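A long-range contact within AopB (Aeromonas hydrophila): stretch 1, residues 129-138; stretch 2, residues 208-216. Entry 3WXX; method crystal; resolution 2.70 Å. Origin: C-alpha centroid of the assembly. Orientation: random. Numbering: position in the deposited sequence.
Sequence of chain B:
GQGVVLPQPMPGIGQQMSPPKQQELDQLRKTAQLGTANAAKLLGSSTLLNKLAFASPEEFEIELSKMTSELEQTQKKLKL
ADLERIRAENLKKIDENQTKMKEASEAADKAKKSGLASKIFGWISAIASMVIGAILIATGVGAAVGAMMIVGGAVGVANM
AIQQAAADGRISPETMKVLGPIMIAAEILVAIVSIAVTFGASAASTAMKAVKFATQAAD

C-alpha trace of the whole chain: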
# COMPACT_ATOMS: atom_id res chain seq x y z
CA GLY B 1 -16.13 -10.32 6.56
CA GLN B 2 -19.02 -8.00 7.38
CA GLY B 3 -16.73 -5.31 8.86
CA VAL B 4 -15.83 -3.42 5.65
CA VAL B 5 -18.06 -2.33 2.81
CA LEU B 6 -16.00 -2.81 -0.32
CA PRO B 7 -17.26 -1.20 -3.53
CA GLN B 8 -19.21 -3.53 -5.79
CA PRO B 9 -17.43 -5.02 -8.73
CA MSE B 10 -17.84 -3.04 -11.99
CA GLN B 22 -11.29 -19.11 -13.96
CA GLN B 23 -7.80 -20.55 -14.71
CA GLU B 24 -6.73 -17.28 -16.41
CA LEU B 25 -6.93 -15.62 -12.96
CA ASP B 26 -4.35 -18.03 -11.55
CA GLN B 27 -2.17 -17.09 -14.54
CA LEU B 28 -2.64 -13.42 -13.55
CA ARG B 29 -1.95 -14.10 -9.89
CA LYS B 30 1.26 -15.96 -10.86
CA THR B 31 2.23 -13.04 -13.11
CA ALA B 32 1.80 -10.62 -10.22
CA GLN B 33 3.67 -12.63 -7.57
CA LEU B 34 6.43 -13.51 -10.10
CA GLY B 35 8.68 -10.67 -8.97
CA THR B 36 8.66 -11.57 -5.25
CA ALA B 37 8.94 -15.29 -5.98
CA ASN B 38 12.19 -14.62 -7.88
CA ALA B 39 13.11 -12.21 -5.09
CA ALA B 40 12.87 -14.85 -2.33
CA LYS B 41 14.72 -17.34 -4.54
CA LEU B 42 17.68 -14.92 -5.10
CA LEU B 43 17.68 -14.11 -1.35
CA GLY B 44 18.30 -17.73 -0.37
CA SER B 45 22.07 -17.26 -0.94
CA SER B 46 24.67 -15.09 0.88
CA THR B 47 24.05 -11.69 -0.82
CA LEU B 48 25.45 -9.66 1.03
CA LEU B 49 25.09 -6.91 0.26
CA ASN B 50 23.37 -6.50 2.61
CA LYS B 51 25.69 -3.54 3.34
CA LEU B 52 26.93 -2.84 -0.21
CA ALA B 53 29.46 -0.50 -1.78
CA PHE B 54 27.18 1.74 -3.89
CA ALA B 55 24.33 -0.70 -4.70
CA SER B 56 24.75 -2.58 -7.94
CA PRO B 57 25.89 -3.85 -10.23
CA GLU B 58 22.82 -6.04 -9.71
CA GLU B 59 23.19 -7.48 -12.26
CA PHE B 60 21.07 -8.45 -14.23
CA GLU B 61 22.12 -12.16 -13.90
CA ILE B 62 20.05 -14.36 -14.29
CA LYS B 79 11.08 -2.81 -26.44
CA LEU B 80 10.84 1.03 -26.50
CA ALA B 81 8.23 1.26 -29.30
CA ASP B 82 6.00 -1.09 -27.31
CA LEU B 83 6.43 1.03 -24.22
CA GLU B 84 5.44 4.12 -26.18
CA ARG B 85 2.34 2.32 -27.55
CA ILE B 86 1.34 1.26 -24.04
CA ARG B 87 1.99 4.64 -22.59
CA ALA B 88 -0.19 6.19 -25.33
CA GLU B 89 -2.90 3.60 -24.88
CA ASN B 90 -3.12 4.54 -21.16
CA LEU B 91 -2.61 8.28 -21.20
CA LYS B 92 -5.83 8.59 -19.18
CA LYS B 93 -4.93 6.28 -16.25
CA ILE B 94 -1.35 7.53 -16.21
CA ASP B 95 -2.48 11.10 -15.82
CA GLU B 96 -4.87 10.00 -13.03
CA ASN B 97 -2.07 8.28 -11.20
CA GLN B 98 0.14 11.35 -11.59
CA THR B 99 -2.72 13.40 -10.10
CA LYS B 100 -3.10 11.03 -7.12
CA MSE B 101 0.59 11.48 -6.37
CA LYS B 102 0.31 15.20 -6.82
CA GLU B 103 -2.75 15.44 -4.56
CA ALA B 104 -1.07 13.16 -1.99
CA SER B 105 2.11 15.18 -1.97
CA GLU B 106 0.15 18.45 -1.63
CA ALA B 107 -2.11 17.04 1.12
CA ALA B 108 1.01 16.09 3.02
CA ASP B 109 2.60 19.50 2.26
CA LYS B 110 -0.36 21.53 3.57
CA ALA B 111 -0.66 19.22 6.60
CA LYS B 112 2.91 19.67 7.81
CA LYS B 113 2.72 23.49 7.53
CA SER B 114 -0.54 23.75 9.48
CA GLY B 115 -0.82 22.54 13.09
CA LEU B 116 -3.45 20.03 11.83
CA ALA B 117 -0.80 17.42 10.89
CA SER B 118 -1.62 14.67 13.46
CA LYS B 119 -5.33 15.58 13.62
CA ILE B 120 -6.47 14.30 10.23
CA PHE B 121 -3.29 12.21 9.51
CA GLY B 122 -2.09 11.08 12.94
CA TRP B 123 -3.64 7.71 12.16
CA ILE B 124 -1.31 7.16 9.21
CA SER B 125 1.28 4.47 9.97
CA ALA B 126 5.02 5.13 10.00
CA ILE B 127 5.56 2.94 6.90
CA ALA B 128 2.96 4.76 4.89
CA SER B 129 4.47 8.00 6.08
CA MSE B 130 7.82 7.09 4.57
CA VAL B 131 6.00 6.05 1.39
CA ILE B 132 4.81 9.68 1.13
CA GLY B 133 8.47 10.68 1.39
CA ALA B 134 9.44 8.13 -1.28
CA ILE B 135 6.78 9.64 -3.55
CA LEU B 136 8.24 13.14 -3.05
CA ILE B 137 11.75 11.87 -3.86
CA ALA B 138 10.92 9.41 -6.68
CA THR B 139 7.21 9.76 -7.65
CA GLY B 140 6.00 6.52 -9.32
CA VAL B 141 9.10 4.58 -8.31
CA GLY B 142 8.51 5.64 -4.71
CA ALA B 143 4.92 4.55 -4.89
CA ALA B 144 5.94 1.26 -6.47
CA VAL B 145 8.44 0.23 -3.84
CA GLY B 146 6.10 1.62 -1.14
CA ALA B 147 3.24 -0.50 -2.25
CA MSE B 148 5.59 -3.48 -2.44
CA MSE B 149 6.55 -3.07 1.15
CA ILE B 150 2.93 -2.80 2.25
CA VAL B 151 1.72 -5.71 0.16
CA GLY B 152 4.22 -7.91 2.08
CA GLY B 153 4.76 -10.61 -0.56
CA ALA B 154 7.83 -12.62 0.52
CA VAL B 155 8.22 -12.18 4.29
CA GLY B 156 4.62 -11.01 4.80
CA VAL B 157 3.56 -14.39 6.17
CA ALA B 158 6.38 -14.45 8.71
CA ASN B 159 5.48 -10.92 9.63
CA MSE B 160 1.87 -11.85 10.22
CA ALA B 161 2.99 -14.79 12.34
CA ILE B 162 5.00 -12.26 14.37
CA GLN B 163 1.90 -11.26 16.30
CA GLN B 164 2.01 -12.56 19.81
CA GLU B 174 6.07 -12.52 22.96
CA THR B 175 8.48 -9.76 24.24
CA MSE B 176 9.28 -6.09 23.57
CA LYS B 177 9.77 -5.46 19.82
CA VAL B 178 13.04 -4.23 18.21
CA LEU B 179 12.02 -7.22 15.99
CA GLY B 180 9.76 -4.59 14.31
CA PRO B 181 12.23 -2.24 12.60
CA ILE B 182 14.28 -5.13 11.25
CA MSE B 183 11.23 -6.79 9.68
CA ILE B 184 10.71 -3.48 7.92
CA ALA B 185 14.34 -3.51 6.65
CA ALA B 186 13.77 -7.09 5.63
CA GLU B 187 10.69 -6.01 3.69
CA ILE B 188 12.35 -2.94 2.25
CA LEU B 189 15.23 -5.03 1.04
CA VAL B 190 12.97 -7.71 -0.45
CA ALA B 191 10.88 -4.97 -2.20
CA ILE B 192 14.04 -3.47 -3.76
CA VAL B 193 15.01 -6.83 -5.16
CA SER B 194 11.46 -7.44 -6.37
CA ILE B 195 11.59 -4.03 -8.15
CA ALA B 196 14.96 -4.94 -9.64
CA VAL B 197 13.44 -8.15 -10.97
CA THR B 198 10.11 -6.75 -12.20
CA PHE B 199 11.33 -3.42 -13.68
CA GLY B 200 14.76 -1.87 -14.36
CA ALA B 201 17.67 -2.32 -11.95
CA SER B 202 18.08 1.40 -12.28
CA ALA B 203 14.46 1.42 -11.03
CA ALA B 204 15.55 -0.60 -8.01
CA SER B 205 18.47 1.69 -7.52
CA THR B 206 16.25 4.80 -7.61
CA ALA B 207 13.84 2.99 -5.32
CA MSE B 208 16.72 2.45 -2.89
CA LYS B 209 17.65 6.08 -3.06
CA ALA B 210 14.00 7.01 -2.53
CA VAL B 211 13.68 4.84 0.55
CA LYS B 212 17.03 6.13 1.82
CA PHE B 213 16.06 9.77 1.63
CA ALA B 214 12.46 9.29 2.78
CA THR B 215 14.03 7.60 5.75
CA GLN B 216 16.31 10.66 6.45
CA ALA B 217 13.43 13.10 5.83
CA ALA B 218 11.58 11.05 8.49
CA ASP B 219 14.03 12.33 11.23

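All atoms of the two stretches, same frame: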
# COMPACT_ATOMS: atom_id res chain seq x y z
N SER B 129 3.85 6.71 5.96
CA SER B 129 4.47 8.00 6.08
C SER B 129 5.78 8.13 5.31
O SER B 129 6.00 9.11 4.60
CB SER B 129 4.71 8.25 7.54
OG SER B 129 4.88 9.62 7.74
N MSE B 130 6.64 7.11 5.39
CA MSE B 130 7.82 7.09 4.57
C MSE B 130 7.45 7.01 3.11
O MSE B 130 8.10 7.64 2.25
CB MSE B 130 8.73 5.91 4.84
CG MSE B 130 9.56 5.55 3.58
SE MSE B 130 10.19 3.74 3.86
CE MSE B 130 10.44 3.60 5.86
N VAL B 131 6.44 6.19 2.78
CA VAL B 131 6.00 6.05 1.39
C VAL B 131 5.62 7.43 0.81
O VAL B 131 5.94 7.73 -0.33
CB VAL B 131 4.85 5.02 1.25
CG1 VAL B 131 4.41 4.90 -0.19
CG2 VAL B 131 5.29 3.66 1.76
N ILE B 132 5.02 8.30 1.61
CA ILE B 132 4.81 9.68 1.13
C ILE B 132 6.12 10.35 0.78
O ILE B 132 6.25 10.93 -0.28
CB ILE B 132 4.06 10.55 2.15
CG1 ILE B 132 2.57 10.25 2.08
CG2 ILE B 132 4.25 12.02 1.85
CD1 ILE B 132 1.85 10.63 3.35
N GLY B 133 7.09 10.24 1.67
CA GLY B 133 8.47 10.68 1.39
C GLY B 133 9.06 10.11 0.11
O GLY B 133 9.57 10.84 -0.72
N ALA B 134 8.94 8.79 -0.06
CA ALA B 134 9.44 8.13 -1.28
C ALA B 134 8.80 8.68 -2.54
O ALA B 134 9.46 8.81 -3.61
CB ALA B 134 9.23 6.63 -1.18
N ILE B 135 7.53 9.03 -2.42
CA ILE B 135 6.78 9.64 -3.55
C ILE B 135 7.25 11.06 -3.88
O ILE B 135 7.42 11.40 -5.04
CB ILE B 135 5.27 9.62 -3.30
CG1 ILE B 135 4.78 8.15 -3.39
CG2 ILE B 135 4.56 10.56 -4.24
CD1 ILE B 135 3.31 7.96 -3.10
N LEU B 136 7.55 11.84 -2.85
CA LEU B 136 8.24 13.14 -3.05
C LEU B 136 9.63 13.04 -3.71
O LEU B 136 9.92 13.77 -4.65
CB LEU B 136 8.43 13.85 -1.72
CG LEU B 136 7.17 14.53 -1.22
CD1 LEU B 136 7.28 14.74 0.28
CD2 LEU B 136 6.92 15.84 -1.96
N ILE B 137 10.45 12.11 -3.23
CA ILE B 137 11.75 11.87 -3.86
C ILE B 137 11.68 11.23 -5.26
O ILE B 137 12.40 11.63 -6.15
CB ILE B 137 12.63 10.94 -3.04
CG1 ILE B 137 12.80 11.45 -1.61
CG2 ILE B 137 13.97 10.75 -3.72
CD1 ILE B 137 13.51 12.78 -1.51
N ALA B 138 10.81 10.23 -5.46
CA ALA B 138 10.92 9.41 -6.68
C ALA B 138 9.61 9.13 -7.42
O ALA B 138 9.55 8.22 -8.27
CB ALA B 138 11.65 8.11 -6.33
N MSE B 208 15.85 2.48 -4.07
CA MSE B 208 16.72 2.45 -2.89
C MSE B 208 17.05 3.87 -2.44
O MSE B 208 16.92 4.21 -1.29
CB MSE B 208 17.99 1.63 -3.18
CG MSE B 208 18.90 1.48 -1.97
SE MSE B 208 18.09 0.25 -0.68
CE MSE B 208 17.50 1.45 0.78
N LYS B 209 17.45 4.70 -3.36
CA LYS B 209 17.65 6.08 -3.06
C LYS B 209 16.39 6.72 -2.44
O LYS B 209 16.48 7.37 -1.40
CB LYS B 209 18.07 6.75 -4.34
CG LYS B 209 18.35 8.23 -4.28
CD LYS B 209 18.23 8.82 -5.72
CE LYS B 209 16.77 9.15 -6.10
NZ LYS B 209 16.65 9.61 -7.51
N ALA B 210 15.23 6.47 -3.03
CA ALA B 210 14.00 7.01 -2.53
C ALA B 210 13.79 6.62 -1.10
O ALA B 210 13.48 7.49 -0.25
CB ALA B 210 12.82 6.51 -3.34
N VAL B 211 13.89 5.33 -0.82
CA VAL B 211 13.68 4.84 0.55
C VAL B 211 14.69 5.43 1.51
O VAL B 211 14.34 5.84 2.61
CB VAL B 211 13.77 3.31 0.63
CG1 VAL B 211 13.76 2.87 2.09
CG2 VAL B 211 12.60 2.67 -0.11
N LYS B 212 15.94 5.53 1.06
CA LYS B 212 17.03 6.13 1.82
C LYS B 212 16.66 7.53 2.28
O LYS B 212 16.70 7.83 3.46
CB LYS B 212 18.25 6.27 0.91
CG LYS B 212 19.54 5.84 1.53
CD LYS B 212 19.76 4.35 1.35
CE LYS B 212 20.95 3.78 2.14
NZ LYS B 212 21.74 4.74 3.00
N PHE B 213 16.29 8.39 1.34
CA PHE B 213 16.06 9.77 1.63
C PHE B 213 14.74 10.01 2.32
O PHE B 213 14.62 10.93 3.10
CB PHE B 213 16.19 10.60 0.35
CG PHE B 213 17.62 10.73 -0.15
CD1 PHE B 213 18.67 9.98 0.42
CD2 PHE B 213 17.91 11.59 -1.21
CE1 PHE B 213 19.97 10.10 -0.06
CE2 PHE B 213 19.20 11.73 -1.68
CZ PHE B 213 20.23 10.98 -1.11
N ALA B 214 13.72 9.21 2.04
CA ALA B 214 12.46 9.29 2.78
C ALA B 214 12.69 8.93 4.23
O ALA B 214 12.10 9.49 5.16
CB ALA B 214 11.47 8.34 2.19
N THR B 215 13.62 8.02 4.42
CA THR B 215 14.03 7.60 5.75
C THR B 215 14.77 8.73 6.50
O THR B 215 14.51 8.91 7.70
CB THR B 215 14.83 6.28 5.67
OG1 THR B 215 13.93 5.24 5.26
CG2 THR B 215 15.50 5.90 7.01
N GLN B 216 15.65 9.49 5.82
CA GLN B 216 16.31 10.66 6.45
C GLN B 216 15.32 11.82 6.66
O GLN B 216 15.34 12.46 7.71
CB GLN B 216 17.51 11.19 5.66
CG GLN B 216 18.76 10.34 5.50
CD GLN B 216 18.69 8.91 6.04
OE1 GLN B 216 17.63 8.30 6.11
NE2 GLN B 216 19.85 8.38 6.41

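What lets these two helices come so close? Their axes approach to 8.0 Å and cross at 121°, and the residues at the crossing are small. Gly133 and Ala214 bring their CA atoms to 4.4 Å, while the CA atoms of Ala134 and Ala210 are 4.9 Å apart. Gly133 has no side chain, and the space is needed: an ideally placed CB there would lie 2.9 Å from Ala214 CB, a clash. Ala214 CB instead rests directly on backbone, 3.4 Å from both Met130 O and Ala134 N and 3.6 Å from Gly133 C. That amide and carbonyl are already paired within their own helix, Ala134 N donating to Met130 O at 2.7 Å, so the methyl packs against a satisfied turn.

How does Met130, a selenomethionine, fit beside this crossing? Its CA-to-CB bond points toward the partner helix, and chi1 and chi2 are both t, so the chain runs out extended past Ala214, with CG 3.7 Å from Ala214 CB. Chi3, at -32°, lies between wells. With this shape SE comes 4.1 Å from Val211 CG1, and CE lies 3.9 Å from Thr215 OG1. Val211 takes part although its own CA-to-CB bond points away; the reach of the long Met130 side chain closes the gap. Thr215, with chi1 m, turns its hydroxyl back along its own helix, where OG1 donates to Val211 O at 2.7 Å.

What does Ile137 do at the other end? It is a knob seated among Lys209, Ala210, Phe213 and Ala214. With chi1 and chi2 both m, CG2 lies 3.9 Å from Ala210 CA and 4.0 Å from Lys209 CE, while CD1 reaches Phe213 CB at 3.9 Å. The two ends thus meet different sides of the hole. Lys209 starts sideways, but its end comes nearer, so that its aliphatic portion helps line the pocket. Phe213 does the reverse: its CA-to-CB bond points toward the first helix, yet with chi1 at -72° the ring leads away, leaving CB as its point of contact with Ile137.

What holds the contact together? No hydrogen bond crosses between the stretches; the fit is one of apolar surfaces, burying 424 Å² over both sides. Ala210 is central to it, its CB lying 3.6 Å from Ala138 CB and 4.2 Å from Ala134 CB. Short methyls keep the middle close, while Met130 and Ile137 extend the packing along the partner helix.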